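Local coordinates for protein thiosulfate sulfurtransferase YnjE (Escherichia coli, PDB 2WLR) that transfers a sulfur atom from thiosulfate to cyanide, yielding thiocyanate and sulfite, and works in the bacterial periplasm, at residues 74-82 against 99-110; 280-288 against 313-321. All blocks are in the same frame, centred on the assembly; numbering follows the deposited sequence.

Contact 1: 74-82 against 99-110; sequences KTDAPVALY and GLTHISILSDAL
Val79 and Ile103 pair as neighbours on two parallel strands, 79-82 and 103-105, which helix 85-97 joins in a beta-alpha-beta crossover of the first rhodanese domain. The backbones alternate as parallel strands do: Val79 N donates to His102 O, Ser104 N to Val79 O (2.8 Å, nearly straight at 176°), Leu81 N to Ser104 O and Leu106 N to Leu81 O (2.9 Å). Beta-branched Val79 and Ile103 suit the extended chain. Val79 CG2 rests on Ile103 CG1 at 3.7 Å, the two side chains running alongside each other, while Leu81 CD1 leans on Ile103 CG2; Leu81 and Ile103 are in turn covered by the connecting helix, through Val88 and Leu95. On the other face, the small Ala80 leaves space for Leu106 CB and for Leu15 of helix 12-17.

Tyr82 closes the strand. Its CB packs tightly on Ala109 CB, 3.3 Å away, and CG touches the same methyl. With CG placed between the backbone N and the carbonyl carbon (chi1 68°), the ring lies along two leucines on the same side as Ala109: CD1 meets Leu106 CD2 at 3.8 Å, and CE2 meets Leu110 CD2, also at 3.8 Å. The tip, OH, is hydrogen-bonded to Glu45 N, so a phenol fits a site that is apolar along its ring and polar at its end.

Toward the other end, Pro78 sets CB over one face of the His102 ring, 3.9 Å from its centroid, in a CH-pi contact. A water accepts a hydrogen bond from His102 N and can donate to Thr75 O or Ala77 O. Beyond it, at the surface, Thr101 OG1 gives a short hydrogen bond of 2.5 Å to Asp76 OD1, reaching the carboxylate on its anti side and tilted from its plane.

Contact 2: 280-288 against 313-321; sequences RGLLHRQDA and GEIAGARWG
Arg319 presents the end of its guanidinium to one backbone oxygen, Arg285 O, which accepts from both NH2 (2.9 Å) and NH1 (3.0 Å). Sharing one acceptor bends both bonds, with N-H...O angles of 135° and 132°. The side chain, extended from CG to NE, spans the gap between the segments, and NH1 has a further partner in Ser289 OG. With an alanine in place of Arg319, Arg285 O would probably lose both of these donors and Ser289 OG this partner.

Beside this grip, Leu283 brings CD1 to within 3.5 Å of Ala316 O and 4.2 Å of Ile315 CG2, crossing Ile315 at about a right angle; its other methyl, CD2, lies against Gly317. A water joins His284 N to Gly317 O. Gly317 is the third residue of a type II turn from Ile315 to Ala318, has positive phi, and a side chain on it would run into the His284 ring.

Further out, Arg285 turns its own guanidinium away: NE and NH2 meet OD1 and OD2 of Asp287 side-on in a salt bridge, NH1 bonds Gly281 O, and Ala288 CB covers one guanidinium face. These ties are likely to hold the loop that offers Arg285 O. The contact thus joins the loop leading into strand 288-292 to the sheet's edge strand, 319-320, in the parallel alpha/beta fold of the third rhodanese domain.

The two contacts lie in different rhodanese domains, the first and the third, with nearest atoms about 24 Å apart. Contact 1 joins adjacent strands of a sheet and buries 793 Å², pairing a largely apolar centre with a polar, more exposed fringe; contact 2 buries 299 Å² between a loop and a segment that includes the edge strand 319-320. Main-chain hydrogen bonds carry the former, whereas in the latter a long arginine, a water and one leucine do the work where the backbones stay apart. Contact 1 lies away from the active-site cysteine and the probable substrate-binding Arg370, while in contact 2 the side chain of Ile315 is about 11 Å from that of this arginine.

Contact 1: 74-82 against 99-110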
ATOM      1  N   LYS A  74       6.049  11.408  24.012  1.00 27.13           N
ATOM      2  CA  LYS A  74       6.223  12.497  24.964  1.00 28.42           C
ATOM      3  C   LYS A  74       7.707  12.783  25.158  1.00 27.93           C
ATOM      4  O   LYS A  74       8.507  11.848  25.224  1.00 28.13           O
ATOM      5  CB  LYS A  74       5.534  12.164  26.282  1.00 28.86           C
ATOM      6  CG  LYS A  74       4.027  12.033  26.123  1.00 32.16           C
ATOM      7  CD  LYS A  74       3.564  10.587  26.192  1.00 35.26           C
ATOM      8  CE  LYS A  74       3.380  10.140  27.637  1.00 37.27           C
ATOM      9  NZ  LYS A  74       4.671   9.915  28.384  1.00 39.92           N
ATOM     10  N   THR A  75       8.067  14.071  25.243  1.00 27.16           N
ATOM     11  CA  THR A  75       9.472  14.505  25.321  1.00 26.61           C
ATOM     12  C   THR A  75      10.347  13.591  26.179  1.00 25.48           C
ATOM     13  O   THR A  75      11.424  13.158  25.742  1.00 24.27           O
ATOM     14  CB  THR A  75       9.578  15.960  25.879  1.00 27.04           C
ATOM     15  OG1 THR A  75       8.892  16.867  25.002  1.00 28.99           O
ATOM     16  CG2 THR A  75      11.022  16.398  26.016  1.00 26.61           C
ATOM     17  N   ASP A  76       9.869  13.281  27.385  1.00 24.99           N
ATOM     18  CA  ASP A  76      10.688  12.608  28.388  1.00 24.77           C
ATOM     19  C   ASP A  76      10.304  11.163  28.655  1.00 23.72           C
ATOM     20  O   ASP A  76      10.891  10.557  29.521  1.00 23.79           O
ATOM     21  CB  ASP A  76      10.640  13.373  29.725  1.00 25.38           C
ATOM     22  CG  ASP A  76      11.129  14.810  29.605  1.00 28.51           C
ATOM     23  OD1 ASP A  76      11.941  15.112  28.706  1.00 32.88           O
ATOM     24  OD2 ASP A  76      10.702  15.646  30.434  1.00 33.01           O
ATOM     25  N   ALA A  77       9.358  10.614  27.900  1.00 22.81           N
ATOM     26  CA  ALA A  77       8.999   9.198  28.063  1.00 22.03           C
ATOM     27  C   ALA A  77      10.098   8.314  27.460  1.00 21.50           C
ATOM     28  O   ALA A  77      10.696   8.705  26.468  1.00 22.30           O
ATOM     29  CB  ALA A  77       7.668   8.918  27.391  1.00 22.94           C
ATOM     30  N   PRO A  78      10.368   7.132  28.060  1.00 20.31           N
ATOM     31  CA  PRO A  78      11.376   6.224  27.470  1.00 18.91           C
ATOM     32  C   PRO A  78      11.051   5.816  26.023  1.00 17.81           C
ATOM     33  O   PRO A  78       9.917   5.503  25.705  1.00 15.09           O
ATOM     34  CB  PRO A  78      11.351   4.986  28.377  1.00 19.98           C
ATOM     35  CG  PRO A  78      10.416   5.316  29.527  1.00 20.41           C
ATOM     36  CD  PRO A  78       9.678   6.553  29.226  1.00 20.62           C
ATOM     37  N   VAL A  79      12.049   5.880  25.151  1.00 16.48           N
ATOM     38  CA  VAL A  79      11.950   5.216  23.846  1.00 16.32           C
ATOM     39  C   VAL A  79      13.080   4.215  23.751  1.00 13.86           C
ATOM     40  O   VAL A  79      14.195   4.481  24.192  1.00 14.53           O
ATOM     41  CB  VAL A  79      11.901   6.209  22.633  1.00 17.19           C
ATOM     42  CG1 VAL A  79      10.792   7.216  22.870  1.00 20.70           C
ATOM     43  CG2 VAL A  79      13.235   6.897  22.402  1.00 19.56           C
ATOM     44  N   ALA A  80      12.777   3.006  23.270  1.00 11.93           N
ATOM     45  CA  ALA A  80      13.781   1.950  23.164  1.00 11.56           C
ATOM     46  C   ALA A  80      13.899   1.544  21.706  1.00 10.09           C
ATOM     47  O   ALA A  80      12.913   1.111  21.096  1.00 10.32           O
ATOM     48  CB  ALA A  80      13.403   0.766  23.994  1.00 12.04           C
ATOM     49  N   LEU A  81      15.091   1.704  21.153  1.00  9.71           N
ATOM     50  CA  LEU A  81      15.371   1.440  19.745  1.00  9.99           C
ATOM     51  C   LEU A  81      15.866   0.035  19.535  1.00  9.37           C
ATOM     52  O   LEU A  81      16.513  -0.565  20.404  1.00  9.73           O
ATOM     53  CB  LEU A  81      16.443   2.388  19.224  1.00 10.51           C
ATOM     54  CG  LEU A  81      16.274   3.879  19.498  1.00 14.47           C
ATOM     55  CD1 LEU A  81      17.325   4.686  18.780  1.00 15.27           C
ATOM     56  CD2 LEU A  81      14.918   4.373  19.153  1.00 16.05           C
ATOM     57  N   TYR A  82      15.552  -0.516  18.368  1.00  8.83           N
ATOM     58  CA  TYR A  82      16.183  -1.749  17.946  1.00  8.12           C
ATOM     59  C   TYR A  82      16.412  -1.829  16.464  1.00  8.25           C
ATOM     60  O   TYR A  82      15.912  -1.006  15.676  1.00  7.58           O
ATOM     61  CB  TYR A  82      15.435  -2.968  18.491  1.00  7.10           C
ATOM     62  CG  TYR A  82      14.051  -3.165  17.897  1.00  7.46           C
ATOM     63  CD1 TYR A  82      12.935  -2.591  18.476  1.00  6.87           C
ATOM     64  CD2 TYR A  82      13.859  -3.998  16.822  1.00  8.25           C
ATOM     65  CE1 TYR A  82      11.654  -2.786  17.949  1.00  7.52           C
ATOM     66  CE2 TYR A  82      12.601  -4.192  16.281  1.00  6.91           C
ATOM     67  CZ  TYR A  82      11.489  -3.612  16.856  1.00  7.23           C
ATOM     68  OH  TYR A  82      10.263  -3.850  16.275  1.00  7.31           O
ATOM     69  N   GLY A  99      14.863  16.506  20.380  1.00 17.83           N
ATOM     70  CA  GLY A  99      14.450  16.844  21.730  1.00 18.63           C
ATOM     71  C   GLY A  99      14.084  15.701  22.664  1.00 19.17           C
ATOM     72  O   GLY A  99      13.762  15.946  23.833  1.00 20.63           O
ATOM     73  N   LEU A 100      14.113  14.455  22.193  1.00 18.75           N
ATOM     74  CA  LEU A 100      13.709  13.342  23.059  1.00 18.34           C
ATOM     75  C   LEU A 100      14.803  13.110  24.064  1.00 18.48           C
ATOM     76  O   LEU A 100      15.971  13.043  23.676  1.00 17.65           O
ATOM     77  CB  LEU A 100      13.460  12.063  22.260  1.00 18.85           C
ATOM     78  CG  LEU A 100      12.172  12.090  21.463  1.00 19.42           C
ATOM     79  CD1 LEU A 100      12.327  13.011  20.309  1.00 24.34           C
ATOM     80  CD2 LEU A 100      11.752  10.684  20.973  1.00 20.52           C
ATOM     81  N   THR A 101      14.434  12.982  25.342  1.00 18.70           N
ATOM     82  CA  THR A 101      15.431  12.963  26.432  1.00 19.01           C
ATOM     83  C   THR A 101      15.730  11.598  27.047  1.00 18.91           C
ATOM     84  O   THR A 101      16.636  11.478  27.868  1.00 19.26           O
ATOM     85  CB  THR A 101      15.020  13.941  27.563  1.00 18.83           C
ATOM     86  OG1 THR A 101      13.816  13.493  28.160  1.00 20.82           O
ATOM     87  CG2 THR A 101      14.789  15.350  27.003  1.00 19.66           C
ATOM     88  N   HIS A 102      15.010  10.557  26.641  1.00 18.07           N
ATOM     89  CA  HIS A 102      15.190   9.252  27.264  1.00 18.46           C
ATOM     90  C   HIS A 102      15.208   8.172  26.184  1.00 17.28           C
ATOM     91  O   HIS A 102      14.171   7.569  25.929  1.00 18.59           O
ATOM     92  CB  HIS A 102      14.042   8.999  28.241  1.00 19.15           C
ATOM     93  CG  HIS A 102      14.268   7.831  29.145  1.00 22.56           C
ATOM     94  ND1 HIS A 102      15.046   6.751  28.785  1.00 26.01           N
ATOM     95  CD2 HIS A 102      13.782   7.554  30.377  1.00 24.62           C
ATOM     96  CE1 HIS A 102      15.057   5.871  29.771  1.00 25.29           C
ATOM     97  NE2 HIS A 102      14.300   6.332  30.748  1.00 26.70           N
ATOM     98  N   ILE A 103      16.370   7.971  25.568  1.00 16.05           N
ATOM     99  CA  ILE A 103      16.541   7.073  24.416  1.00 16.52           C
ATOM    100  C   ILE A 103      17.470   5.946  24.797  1.00 16.87           C
ATOM    101  O   ILE A 103      18.642   6.163  25.099  1.00 17.76           O
ATOM    102  CB  ILE A 103      17.123   7.811  23.202  1.00 16.25           C
ATOM    103  CG1 ILE A 103      16.253   9.010  22.826  1.00 17.66           C
ATOM    104  CG2 ILE A 103      17.254   6.865  21.963  1.00 14.89           C
ATOM    105  CD1 ILE A 103      16.858   9.879  21.762  1.00 19.46           C
ATOM    106  N   SER A 104      16.928   4.728  24.806  1.00 16.87           N
ATOM    107  CA  SER A 104      17.655   3.509  25.183  1.00 16.97           C
ATOM    108  C   SER A 104      17.652   2.503  24.031  1.00 16.52           C
ATOM    109  O   SER A 104      17.005   2.738  23.006  1.00 15.09           O
ATOM    110  CB  SER A 104      16.942   2.841  26.352  1.00 17.47           C
ATOM    111  OG  SER A 104      16.889   3.684  27.487  1.00 19.57           O
ATOM    112  N   ILE A 105      18.373   1.408  24.212  1.00 16.07           N
ATOM    113  CA  ILE A 105      18.236   0.234  23.349  1.00 16.12           C
ATOM    114  C   ILE A 105      17.220  -0.726  23.977  1.00 14.89           C
ATOM    115  O   ILE A 105      17.109  -0.822  25.214  1.00 14.41           O
ATOM    116  CB  ILE A 105      19.587  -0.457  23.162  1.00 16.86           C
ATOM    117  CG1 ILE A 105      19.537  -1.459  22.031  1.00 20.28           C
ATOM    118  CG2 ILE A 105      20.023  -1.166  24.437  1.00 21.22           C
ATOM    119  CD1 ILE A 105      20.890  -1.752  21.469  1.00 25.53           C
ATOM    120  N   LEU A 106      16.431  -1.391  23.134  1.00 12.74           N
ATOM    121  CA  LEU A 106      15.516  -2.428  23.591  1.00 12.01           C
ATOM    122  C   LEU A 106      16.343  -3.703  23.649  1.00 12.68           C
ATOM    123  O   LEU A 106      16.685  -4.275  22.602  1.00 12.98           O
ATOM    124  CB  LEU A 106      14.294  -2.550  22.674  1.00 11.57           C
ATOM    125  CG  LEU A 106      13.247  -3.577  23.107  1.00 13.04           C
ATOM    126  CD1 LEU A 106      12.636  -3.240  24.418  1.00 15.36           C
ATOM    127  CD2 LEU A 106      12.154  -3.664  22.026  1.00 13.71           C
ATOM    128  N   SER A 107      16.735  -4.105  24.865  1.00 14.23           N
ATOM    129  CA  SER A 107      17.804  -5.091  25.032  1.00 15.38           C
ATOM    130  C   SER A 107      17.443  -6.468  24.527  1.00 15.60           C
ATOM    131  O   SER A 107      18.297  -7.144  23.957  1.00 17.26           O
ATOM    132  CB  SER A 107      18.271  -5.202  26.491  1.00 16.27           C
ATOM    133  OG  SER A 107      17.200  -5.444  27.357  1.00 18.87           O
ATOM    134  N   ASP A 108      16.177  -6.844  24.670  1.00 14.80           N
ATOM    135  CA  ASP A 108      15.712  -8.174  24.269  1.00 13.86           C
ATOM    136  C   ASP A 108      14.958  -8.168  22.932  1.00 12.67           C
ATOM    137  O   ASP A 108      14.272  -9.122  22.610  1.00 11.45           O
ATOM    138  CB  ASP A 108      14.895  -8.874  25.392  1.00 13.73           C
ATOM    139  CG  ASP A 108      13.563  -8.195  25.707  1.00 15.27           C
ATOM    140  OD1 ASP A 108      13.373  -7.010  25.329  1.00 15.02           O
ATOM    141  OD2 ASP A 108      12.685  -8.862  26.307  1.00 18.28           O
ATOM    142  N   ALA A 109      15.107  -7.097  22.149  1.00 11.30           N
ATOM    143  CA  ALA A 109      14.407  -6.976  20.878  1.00 10.79           C
ATOM    144  C   ALA A 109      14.645  -8.145  19.947  1.00 11.21           C
ATOM    145  O   ALA A 109      15.785  -8.516  19.722  1.00 12.74           O
ATOM    146  CB  ALA A 109      14.817  -5.703  20.165  1.00 10.93           C
ATOM    147  N   LEU A 110      13.557  -8.686  19.393  1.00 10.74           N
ATOM    148  CA  LEU A 110      13.570  -9.789  18.427  1.00 11.68           C
ATOM    149  C   LEU A 110      14.051 -11.128  19.001  1.00 11.58           C
ATOM    150  O   LEU A 110      14.186 -12.089  18.247  1.00 13.18           O
ATOM    151  CB  LEU A 110      14.351  -9.421  17.168  1.00 12.36           C
ATOM    152  CG  LEU A 110      14.006  -8.052  16.556  1.00 11.86           C
ATOM    153  CD1 LEU A 110      14.950  -7.737  15.392  1.00 13.60           C
ATOM    154  CD2 LEU A 110      12.590  -8.022  16.071  1.00 13.88           C
TER
HETATM  155  O   HOH W   1      12.315  10.540  25.406  1.00 17.42           O

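Contact 2: 280-288 against 313-321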
ATOM      1  N   ARG A 280     -23.979   3.050  -3.146  1.00 14.40           N
ATOM      2  CA  ARG A 280     -25.031   3.882  -2.531  1.00 15.07           C
ATOM      3  C   ARG A 280     -25.546   3.217  -1.278  1.00 14.98           C
ATOM      4  O   ARG A 280     -25.818   3.876  -0.268  1.00 16.02           O
ATOM      5  CB  ARG A 280     -26.186   4.089  -3.521  1.00 15.00           C
ATOM      6  CG  ARG A 280     -27.212   5.093  -3.029  1.00 16.46           C
ATOM      7  CD  ARG A 280     -28.470   5.089  -3.893  1.00 17.68           C
ATOM      8  NE  ARG A 280     -28.207   5.168  -5.329  1.00 18.76           N
ATOM      9  CZ  ARG A 280     -27.925   6.289  -5.993  1.00 18.95           C
ATOM     10  NH1 ARG A 280     -27.853   7.457  -5.358  1.00 21.82           N
ATOM     11  NH2 ARG A 280     -27.687   6.230  -7.297  1.00 19.81           N
ATOM     12  N   GLY A 281     -25.697   1.897  -1.333  1.00 14.73           N
ATOM     13  CA  GLY A 281     -26.147   1.118  -0.185  1.00 15.86           C
ATOM     14  C   GLY A 281     -25.260   1.117   1.049  1.00 16.17           C
ATOM     15  O   GLY A 281     -25.681   0.673   2.125  1.00 16.57           O
ATOM     16  N   LEU A 282     -24.015   1.591   0.921  1.00 15.56           N
ATOM     17  CA  LEU A 282     -23.111   1.611   2.069  1.00 15.15           C
ATOM     18  C   LEU A 282     -23.218   2.909   2.871  1.00 15.79           C
ATOM     19  O   LEU A 282     -22.671   3.010   3.971  1.00 16.29           O
ATOM     20  CB  LEU A 282     -21.659   1.462   1.606  1.00 15.05           C
ATOM     21  CG  LEU A 282     -21.309   0.204   0.821  1.00 14.71           C
ATOM     22  CD1 LEU A 282     -19.793   0.197   0.558  1.00 14.72           C
ATOM     23  CD2 LEU A 282     -21.687  -1.041   1.573  1.00 14.84           C
ATOM     24  N   LEU A 283     -23.857   3.916   2.275  1.00 15.71           N
ATOM     25  CA  LEU A 283     -23.955   5.243   2.879  1.00 17.03           C
ATOM     26  C   LEU A 283     -24.889   5.280   4.086  1.00 17.48           C
ATOM     27  O   LEU A 283     -25.830   4.473   4.210  1.00 18.06           O
ATOM     28  CB  LEU A 283     -24.413   6.272   1.850  1.00 16.46           C
ATOM     29  CG  LEU A 283     -23.514   6.422   0.615  1.00 15.84           C
ATOM     30  CD1 LEU A 283     -24.233   7.242  -0.465  1.00 15.59           C
ATOM     31  CD2 LEU A 283     -22.222   7.074   1.013  1.00 18.06           C
ATOM     32  N   HIS A 284     -24.564   6.208   4.987  1.00 18.37           N
ATOM     33  CA  HIS A 284     -25.354   6.486   6.193  1.00 18.47           C
ATOM     34  C   HIS A 284     -25.483   5.289   7.105  1.00 18.41           C
ATOM     35  O   HIS A 284     -26.559   5.017   7.648  1.00 19.40           O
ATOM     36  CB  HIS A 284     -26.706   7.074   5.777  1.00 18.84           C
ATOM     37  CG  HIS A 284     -26.565   8.185   4.794  1.00 19.84           C
ATOM     38  ND1 HIS A 284     -27.042   8.103   3.505  1.00 24.05           N
ATOM     39  CD2 HIS A 284     -25.908   9.365   4.877  1.00 22.43           C
ATOM     40  CE1 HIS A 284     -26.724   9.208   2.852  1.00 21.87           C
ATOM     41  NE2 HIS A 284     -26.038   9.989   3.662  1.00 23.97           N
ATOM     42  N   ARG A 285     -24.373   4.579   7.303  1.00 17.31           N
ATOM     43  CA  ARG A 285     -24.355   3.380   8.133  1.00 17.27           C
ATOM     44  C   ARG A 285     -23.159   3.392   9.057  1.00 17.54           C
ATOM     45  O   ARG A 285     -22.139   4.026   8.758  1.00 18.22           O
ATOM     46  CB  ARG A 285     -24.277   2.140   7.265  1.00 16.80           C
ATOM     47  CG  ARG A 285     -25.576   1.855   6.490  1.00 17.62           C
ATOM     48  CD  ARG A 285     -25.393   0.805   5.395  1.00 17.05           C
ATOM     49  NE  ARG A 285     -25.072  -0.505   5.943  1.00 17.65           N
ATOM     50  CZ  ARG A 285     -24.768  -1.566   5.204  1.00 17.29           C
ATOM     51  NH1 ARG A 285     -24.771  -1.461   3.884  1.00 20.91           N
ATOM     52  NH2 ARG A 285     -24.455  -2.720   5.775  1.00 18.95           N
ATOM     53  N   GLN A 286     -23.277   2.652  10.144  1.00 18.38           N
ATOM     54  CA  GLN A 286     -22.166   2.439  11.062  1.00 18.97           C
ATOM     55  C   GLN A 286     -21.436   1.127  10.774  1.00 18.51           C
ATOM     56  O   GLN A 286     -20.271   0.949  11.177  1.00 18.73           O
ATOM     57  CB  GLN A 286     -22.658   2.501  12.510  1.00 20.30           C
ATOM     58  CG  GLN A 286     -23.290   3.845  12.855  1.00 23.01           C
ATOM     59  CD  GLN A 286     -22.313   5.012  12.735  1.00 25.59           C
ATOM     60  OE1 GLN A 286     -21.166   4.931  13.204  1.00 27.32           O
ATOM     61  NE2 GLN A 286     -22.757   6.099  12.098  1.00 28.65           N
ATOM     62  N   ASP A 287     -22.099   0.198  10.087  1.00 16.97           N
ATOM     63  CA  ASP A 287     -21.507  -1.081   9.722  1.00 16.81           C
ATOM     64  C   ASP A 287     -20.955  -1.122   8.282  1.00 14.68           C
ATOM     65  O   ASP A 287     -20.586  -2.199   7.778  1.00 14.71           O
ATOM     66  CB  ASP A 287     -22.501  -2.243   9.964  1.00 17.63           C
ATOM     67  CG  ASP A 287     -23.707  -2.201   9.041  1.00 19.88           C
ATOM     68  OD1 ASP A 287     -24.065  -1.115   8.568  1.00 22.65           O
ATOM     69  OD2 ASP A 287     -24.317  -3.268   8.797  1.00 24.99           O
ATOM     70  N   ALA A 288     -20.888   0.045   7.649  1.00 13.64           N
ATOM     71  CA  ALA A 288     -20.337   0.168   6.308  1.00 12.92           C
ATOM     72  C   ALA A 288     -19.836   1.576   6.094  1.00 12.82           C
ATOM     73  O   ALA A 288     -20.346   2.529   6.685  1.00 12.50           O
ATOM     74  CB  ALA A 288     -21.405  -0.196   5.244  1.00 12.99           C
ATOM     75  N   GLY A 313     -17.261  18.402  -6.306  1.00 18.44           N
ATOM     76  CA  GLY A 313     -17.910  17.987  -5.101  1.00 17.47           C
ATOM     77  C   GLY A 313     -17.517  16.565  -4.801  1.00 16.94           C
ATOM     78  O   GLY A 313     -16.587  16.026  -5.421  1.00 16.00           O
ATOM     79  N   GLU A 314     -18.256  15.986  -3.868  1.00 16.19           N
ATOM     80  CA  GLU A 314     -18.029  14.670  -3.339  1.00 15.33           C
ATOM     81  C   GLU A 314     -19.348  13.937  -3.159  1.00 16.08           C
ATOM     82  O   GLU A 314     -20.410  14.556  -3.028  1.00 15.86           O
ATOM     83  CB  GLU A 314     -17.344  14.823  -1.989  1.00 15.41           C
ATOM     84  CG  GLU A 314     -16.793  13.549  -1.416  1.00 15.05           C
ATOM     85  CD  GLU A 314     -15.857  12.849  -2.392  1.00 16.40           C
ATOM     86  OE1 GLU A 314     -14.639  13.029  -2.263  1.00 15.74           O
ATOM     87  OE2 GLU A 314     -16.331  12.166  -3.325  1.00 17.92           O
ATOM     88  N   ILE A 315     -19.281  12.606  -3.126  1.00 14.83           N
ATOM     89  CA  ILE A 315     -20.432  11.770  -2.816  1.00 15.36           C
ATOM     90  C   ILE A 315     -20.932  12.094  -1.413  1.00 15.37           C
ATOM     91  O   ILE A 315     -20.186  12.008  -0.417  1.00 16.14           O
ATOM     92  CB  ILE A 315     -20.094  10.268  -2.942  1.00 14.72           C
ATOM     93  CG1 ILE A 315     -19.642   9.964  -4.373  1.00 15.85           C
ATOM     94  CG2 ILE A 315     -21.293   9.389  -2.465  1.00 13.89           C
ATOM     95  CD1 ILE A 315     -19.438   8.497  -4.672  1.00 15.57           C
ATOM     96  N   ALA A 316     -22.197  12.479  -1.314  1.00 15.83           N
ATOM     97  CA  ALA A 316     -22.776  12.823  -0.020  1.00 16.17           C
ATOM     98  C   ALA A 316     -22.843  11.592   0.873  1.00 15.93           C
ATOM     99  O   ALA A 316     -23.373  10.541   0.487  1.00 17.21           O
ATOM    100  CB  ALA A 316     -24.178  13.424  -0.197  1.00 16.78           C
ATOM    101  N   GLY A 317     -22.298  11.729   2.079  1.00 16.01           N
ATOM    102  CA  GLY A 317     -22.215  10.658   3.029  1.00 15.22           C
ATOM    103  C   GLY A 317     -20.903   9.882   2.977  1.00 14.66           C
ATOM    104  O   GLY A 317     -20.687   9.043   3.834  1.00 14.70           O
ATOM    105  N   ALA A 318     -20.061  10.153   1.978  1.00 14.82           N
ATOM    106  CA  ALA A 318     -18.777   9.458   1.868  1.00 14.26           C
ATOM    107  C   ALA A 318     -17.841   9.972   2.949  1.00 14.09           C
ATOM    108  O   ALA A 318     -17.850  11.163   3.286  1.00 14.73           O
ATOM    109  CB  ALA A 318     -18.171   9.668   0.470  1.00 14.24           C
ATOM    110  N   ARG A 319     -17.057   9.061   3.498  1.00 12.60           N
ATOM    111  CA  ARG A 319     -16.096   9.386   4.534  1.00 12.17           C
ATOM    112  C   ARG A 319     -14.733   9.569   3.909  1.00 11.70           C
ATOM    113  O   ARG A 319     -14.355   8.807   3.029  1.00 12.57           O
ATOM    114  CB  ARG A 319     -16.094   8.294   5.581  1.00 11.73           C
ATOM    115  CG  ARG A 319     -17.424   8.246   6.356  1.00 12.45           C
ATOM    116  CD  ARG A 319     -17.646   6.980   7.113  1.00 13.39           C
ATOM    117  NE  ARG A 319     -18.821   7.150   7.990  1.00 15.18           N
ATOM    118  CZ  ARG A 319     -19.576   6.157   8.447  1.00 17.31           C
ATOM    119  NH1 ARG A 319     -19.330   4.891   8.160  1.00 15.56           N
ATOM    120  NH2 ARG A 319     -20.621   6.447   9.221  1.00 18.72           N
ATOM    121  N   TRP A 320     -13.957  10.543   4.357  1.00 11.47           N
ATOM    122  CA  TRP A 320     -12.657  10.810   3.762  1.00 11.47           C
ATOM    123  C   TRP A 320     -11.655   9.789   4.220  1.00 10.23           C
ATOM    124  O   TRP A 320     -11.505   9.563   5.402  1.00 10.50           O
ATOM    125  CB  TRP A 320     -12.113  12.172   4.173  1.00 11.80           C
ATOM    126  CG  TRP A 320     -10.918  12.613   3.317  1.00 11.56           C
ATOM    127  CD1 TRP A 320     -10.794  12.535   1.960  1.00 12.60           C
ATOM    128  CD2 TRP A 320      -9.717  13.240   3.780  1.00 11.10           C
ATOM    129  NE1 TRP A 320      -9.611  13.050   1.556  1.00 12.78           N
ATOM    130  CE2 TRP A 320      -8.926  13.510   2.648  1.00 11.13           C
ATOM    131  CE3 TRP A 320      -9.242  13.612   5.042  1.00 14.30           C
ATOM    132  CZ2 TRP A 320      -7.682  14.109   2.737  1.00 12.77           C
ATOM    133  CZ3 TRP A 320      -8.002  14.200   5.123  1.00 13.69           C
ATOM    134  CH2 TRP A 320      -7.238  14.443   3.984  1.00 13.88           C
ATOM    135  N   GLY A 321     -10.941   9.181   3.271  1.00  9.42           N
ATOM    136  CA  GLY A 321      -9.935   8.174   3.605  1.00  9.67           C
ATOM    137  C   GLY A 321      -8.499   8.657   3.621  1.00  9.61           C
ATOM    138  O   GLY A 321      -7.583   7.847   3.764  1.00  9.93           O
TER
HETATM  139  O   HOH W   2     -22.553   8.102   5.568  1.00 21.01           O